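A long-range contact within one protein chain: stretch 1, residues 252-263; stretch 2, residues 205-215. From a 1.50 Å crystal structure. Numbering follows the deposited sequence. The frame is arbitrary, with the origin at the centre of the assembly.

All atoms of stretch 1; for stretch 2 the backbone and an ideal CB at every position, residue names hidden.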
# COMPACT_ATOMS: atom_id res chain seq x y z
N ARG A 252 -4.54 22.78 19.03
CA ARG A 252 -5.36 21.65 19.44
C ARG A 252 -4.73 20.34 18.97
O ARG A 252 -4.64 19.37 19.73
CB ARG A 252 -6.77 21.78 18.84
CG ARG A 252 -7.67 20.58 19.10
CD ARG A 252 -9.04 20.76 18.45
NE ARG A 252 -9.89 19.59 18.66
CZ ARG A 252 -11.14 19.47 18.24
NH1 ARG A 252 -11.83 18.36 18.49
NH2 ARG A 252 -11.72 20.47 17.58
N ALA A 253 -4.28 20.33 17.72
CA ALA A 253 -3.65 19.14 17.15
C ALA A 253 -2.38 18.78 17.90
O ALA A 253 -2.06 17.61 18.06
CB ALA A 253 -3.35 19.38 15.67
N THR A 254 -1.65 19.80 18.35
CA THR A 254 -0.42 19.56 19.09
C THR A 254 -0.74 18.86 20.40
O THR A 254 0.04 18.03 20.88
CB THR A 254 0.32 20.89 19.35
OG1 THR A 254 0.70 21.48 18.10
CG2 THR A 254 1.57 20.66 20.18
N ARG A 255 -1.90 19.17 20.98
CA ARG A 255 -2.32 18.55 22.23
C ARG A 255 -2.86 17.14 21.99
O ARG A 255 -2.63 16.23 22.79
CB ARG A 255 -3.39 19.40 22.92
CG ARG A 255 -2.91 20.76 23.42
CD ARG A 255 -3.97 21.43 24.29
NE ARG A 255 -5.19 21.75 23.56
CZ ARG A 255 -5.36 22.84 22.82
NH1 ARG A 255 -6.51 23.04 22.19
NH2 ARG A 255 -4.39 23.74 22.71
N GLU A 256 -3.58 16.97 20.88
CA GLU A 256 -4.20 15.69 20.53
C GLU A 256 -3.31 14.64 19.85
O GLU A 256 -3.56 13.45 19.98
CB GLU A 256 -5.42 15.93 19.63
CG GLU A 256 -6.55 16.72 20.26
CD GLU A 256 -7.70 16.95 19.30
OE1 GLU A 256 -8.71 17.55 19.71
OE2 GLU A 256 -7.60 16.52 18.13
N GLN A 257 -2.30 15.09 19.12
CA GLN A 257 -1.41 14.19 18.39
C GLN A 257 -1.09 12.88 19.11
O GLN A 257 -1.25 11.80 18.54
CB GLN A 257 -0.12 14.91 18.00
CG GLN A 257 0.82 14.12 17.10
CD GLN A 257 0.15 13.53 15.88
OE1 GLN A 257 -0.76 14.13 15.29
NE2 GLN A 257 0.60 12.34 15.47
N SER A 258 -0.63 12.98 20.36
CA SER A 258 -0.29 11.83 21.19
C SER A 258 0.98 11.08 20.78
O SER A 258 1.83 10.79 21.63
CB SER A 258 -1.47 10.84 21.24
OG SER A 258 -2.59 11.44 21.87
N VAL A 259 1.13 10.78 19.50
CA VAL A 259 2.32 10.07 19.03
C VAL A 259 3.15 10.95 18.09
O VAL A 259 2.77 11.21 16.95
CB VAL A 259 1.95 8.75 18.32
CG1 VAL A 259 0.94 9.02 17.23
CG2 VAL A 259 3.20 8.10 17.75
N ILE A 260 4.30 11.39 18.60
CA ILE A 260 5.21 12.25 17.85
C ILE A 260 6.06 11.43 16.88
O ILE A 260 6.60 10.39 17.25
CB ILE A 260 6.17 13.01 18.80
CG1 ILE A 260 5.36 13.88 19.77
CG2 ILE A 260 7.14 13.86 18.00
CD1 ILE A 260 6.21 14.57 20.83
N ASP A 261 6.17 11.89 15.64
CA ASP A 261 6.98 11.17 14.66
C ASP A 261 8.44 11.31 15.10
O ASP A 261 8.91 12.40 15.41
CB ASP A 261 6.79 11.76 13.26
CG ASP A 261 7.42 10.90 12.18
OD1 ASP A 261 7.02 9.73 12.05
OD2 ASP A 261 8.32 11.40 11.47
N VAL A 262 9.16 10.19 15.14
CA VAL A 262 10.55 10.20 15.55
C VAL A 262 11.47 9.82 14.39
O VAL A 262 11.30 8.75 13.79
CB VAL A 262 10.80 9.21 16.72
CG1 VAL A 262 12.30 9.10 17.01
CG2 VAL A 262 10.07 9.69 17.97
N THR A 263 12.42 10.70 14.08
CA THR A 263 13.38 10.46 13.01
C THR A 263 14.75 10.97 13.43
O THR A 263 14.90 11.59 14.49
CB THR A 263 12.96 11.18 11.70
OG1 THR A 263 12.96 12.60 11.91
CG2 THR A 263 11.58 10.73 11.27
N UNK A 205 -5.45 16.75 6.36
CA UNK A 205 -4.11 16.18 6.50
C UNK A 205 -3.86 15.70 7.93
O UNK A 205 -3.33 14.61 8.14
CB UNK A 205 -3.05 17.21 6.10
N UNK A 206 -4.25 16.52 8.90
CA UNK A 206 -4.06 16.16 10.30
C UNK A 206 -4.82 14.89 10.65
O UNK A 206 -4.31 14.03 11.37
CB UNK A 206 -4.51 17.31 11.21
N UNK A 207 -6.03 14.76 10.13
CA UNK A 207 -6.83 13.57 10.41
C UNK A 207 -6.29 12.33 9.71
O UNK A 207 -6.65 11.21 10.06
CB UNK A 207 -8.28 13.81 9.99
N UNK A 208 -5.41 12.53 8.73
CA UNK A 208 -4.83 11.40 8.01
C UNK A 208 -3.37 11.12 8.36
O UNK A 208 -2.65 10.51 7.57
CB UNK A 208 -4.95 11.65 6.50
N UNK A 209 -2.93 11.57 9.53
CA UNK A 209 -1.57 11.29 9.95
C UNK A 209 -0.56 12.41 10.03
O UNK A 209 0.50 12.23 10.62
CB UNK A 209 -1.00 10.24 9.00
N UNK A 210 -0.87 13.57 9.45
CA UNK A 210 0.07 14.69 9.51
C UNK A 210 0.35 15.04 10.96
O UNK A 210 -0.57 15.18 11.76
CB UNK A 210 -0.48 15.91 8.76
N UNK A 211 1.63 15.18 11.29
CA UNK A 211 2.07 15.48 12.65
C UNK A 211 2.47 16.95 12.84
O UNK A 211 3.35 17.46 12.15
CB UNK A 211 3.25 14.58 13.02
N UNK A 212 1.82 17.66 13.78
CA UNK A 212 2.13 19.07 14.04
C UNK A 212 3.50 19.30 14.67
O UNK A 212 3.98 20.43 14.77
CB UNK A 212 1.06 19.67 14.95
N UNK A 213 4.14 18.21 15.09
CA UNK A 213 5.46 18.27 15.72
C UNK A 213 6.58 18.13 14.69
O UNK A 213 7.75 18.34 15.00
CB UNK A 213 5.59 17.18 16.78
N UNK A 214 6.22 17.77 13.46
CA UNK A 214 7.22 17.58 12.42
C UNK A 214 7.79 18.88 11.87
O UNK A 214 7.05 19.81 11.54
CB UNK A 214 6.61 16.77 11.27
N UNK A 215 9.12 18.93 11.77
CA UNK A 215 9.81 20.09 11.23
C UNK A 215 10.16 19.84 9.77
O UNK A 215 10.63 18.76 9.42
CB UNK A 215 11.07 20.40 12.04

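At position 205 the ideal CB has nothing of stretch 1 within 5.5 Å, so stretch 1 sets no preference; the residue is Leu205. Position 206, still helical, points its CB toward stretch 1, 5.1 Å from Ala253 CB. The small methyl of Ala253 leaves room for a medium or long apolar chain. Leu206 fits, bringing CD1 to 3.8 Å from Ala253 CB.

Positions 207 and 208 are out of reach and unconstrained from this side; they are Glu207 and His208. Position 209 is decided by its own backbone: at phi 111°, psi -14°, a CB would jam against the carbonyl O of the residue before. Gly209 follows, and water 1 links its O (2.7 Å) to Gln257 NE2 (3.2 Å). Position 210 points away, so many residues would serve; it is Ala210.

Position 211 points toward stretch 1, with its ideal CB 4.2 Å from Gln257 NE2 and 4.5 Å from Asp261 CB. The backbone N of Asp261 is a donor nearby, and a short acceptor such as Asp or Asn would suit. Asp211 takes chi1 t, and its OD2 accepts from Asp261 N at 3.1 Å and 167°. Its other oxygen, OD1, accepts from the N of residue 213 at 2.8 Å, so one carboxylate both holds its own turn and docks stretch 1.

At position 212, phi is -69° and the ideal CB lies 3.6 Å from Thr254 OG1 and 4.5 Å from Ala253 CB. A compact side chain suits the close approach, and the phi admits proline. Pro212 packs CG 4.2 Å from Ala253 CB, while its CD lies 3.5 Å from Gln257 OE1.

Position 213 also points toward stretch 1, its ideal CB 3.9 Å from Ile260 CG2. Between Thr254, Gln257 and Ile260 there is space for a large apolar side chain, aromatic or aliphatic. Phe213, chi1 m, fills it: Ile260 CG1 sits 4.0 Å from the ring centroid, 21° off the normal, a CH-pi contact over one face. Gln257 CB approaches the ring edge, 3.9 Å from Phe213 CE2, and Thr254 CG2 lies 3.4 Å from Phe213 CZ.

At position 214 CA-to-CB points sideways, with the ideal CB 5.4 Å from Asp261 CB, but the Asp261 carboxylate favours a long basic chain, Lys or Arg. Lys214 extends back, its NZ forming a salt bridge with Asp261 OD2 at 3.5 Å, a weak hydrogen bond. Water 4 also joins Lys214 NZ (3.2 Å) to Asp261 O (3.1 Å).

Position 215 is out of reach, leaving the choice open; Arg215 NH2 is hydrogen-bonded elsewhere in the structure.

Stretch 2, residues 205-215: LLEHGADPFKR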
# COMPACT_ATOMS: atom_id res chain seq x y z
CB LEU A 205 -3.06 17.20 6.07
CG LEU A 205 -3.06 17.53 4.57
CD1 LEU A 205 -2.20 18.75 4.32
CD2 LEU A 205 -2.57 16.32 3.77
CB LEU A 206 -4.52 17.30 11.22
CG LEU A 206 -3.56 18.47 11.46
CD1 LEU A 206 -2.39 18.00 12.31
CD2 LEU A 206 -3.06 19.03 10.16
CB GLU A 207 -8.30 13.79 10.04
CG GLU A 207 -8.56 14.11 8.58
CD GLU A 207 -10.04 14.23 8.27
OE1 GLU A 207 -10.76 13.21 8.38
OE2 GLU A 207 -10.49 15.35 7.91
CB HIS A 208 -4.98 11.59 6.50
CG HIS A 208 -6.37 11.36 6.01
ND1 HIS A 208 -7.39 12.27 6.20
CD2 HIS A 208 -6.93 10.29 5.40
CE1 HIS A 208 -8.52 11.77 5.72
NE2 HIS A 208 -8.27 10.57 5.23
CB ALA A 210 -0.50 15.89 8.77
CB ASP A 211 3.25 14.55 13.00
CG ASP A 211 3.90 14.89 14.33
OD1 ASP A 211 3.25 15.51 15.19
OD2 ASP A 211 5.08 14.52 14.51
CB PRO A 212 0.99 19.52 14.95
CG PRO A 212 0.69 18.28 15.73
CD PRO A 212 0.72 17.20 14.66
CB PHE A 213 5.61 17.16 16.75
CG PHE A 213 4.84 17.39 18.02
CD1 PHE A 213 5.35 18.23 19.01
CD2 PHE A 213 3.62 16.78 18.23
CE1 PHE A 213 4.65 18.45 20.19
CE2 PHE A 213 2.91 16.98 19.41
CZ PHE A 213 3.42 17.82 20.39
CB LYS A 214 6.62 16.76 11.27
CG LYS A 214 7.62 16.32 10.22
CD LYS A 214 8.60 15.30 10.79
CE LYS A 214 9.65 14.91 9.76
NZ LYS A 214 10.53 13.83 10.28
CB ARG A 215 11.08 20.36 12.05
CG ARG A 215 10.79 20.70 13.50
CD ARG A 215 12.05 20.66 14.37
NE ARG A 215 11.74 21.01 15.76
CZ ARG A 215 11.42 22.24 16.16
NH1 ARG A 215 11.16 22.47 17.43
NH2 ARG A 215 11.38 23.24 15.28
O HOH W 1 0.91 10.72 12.77
O HOH W 2 -2.05 13.26 13.06
O HOH W 3 7.83 14.89 14.68
O HOH W 4 10.51 14.15 13.42
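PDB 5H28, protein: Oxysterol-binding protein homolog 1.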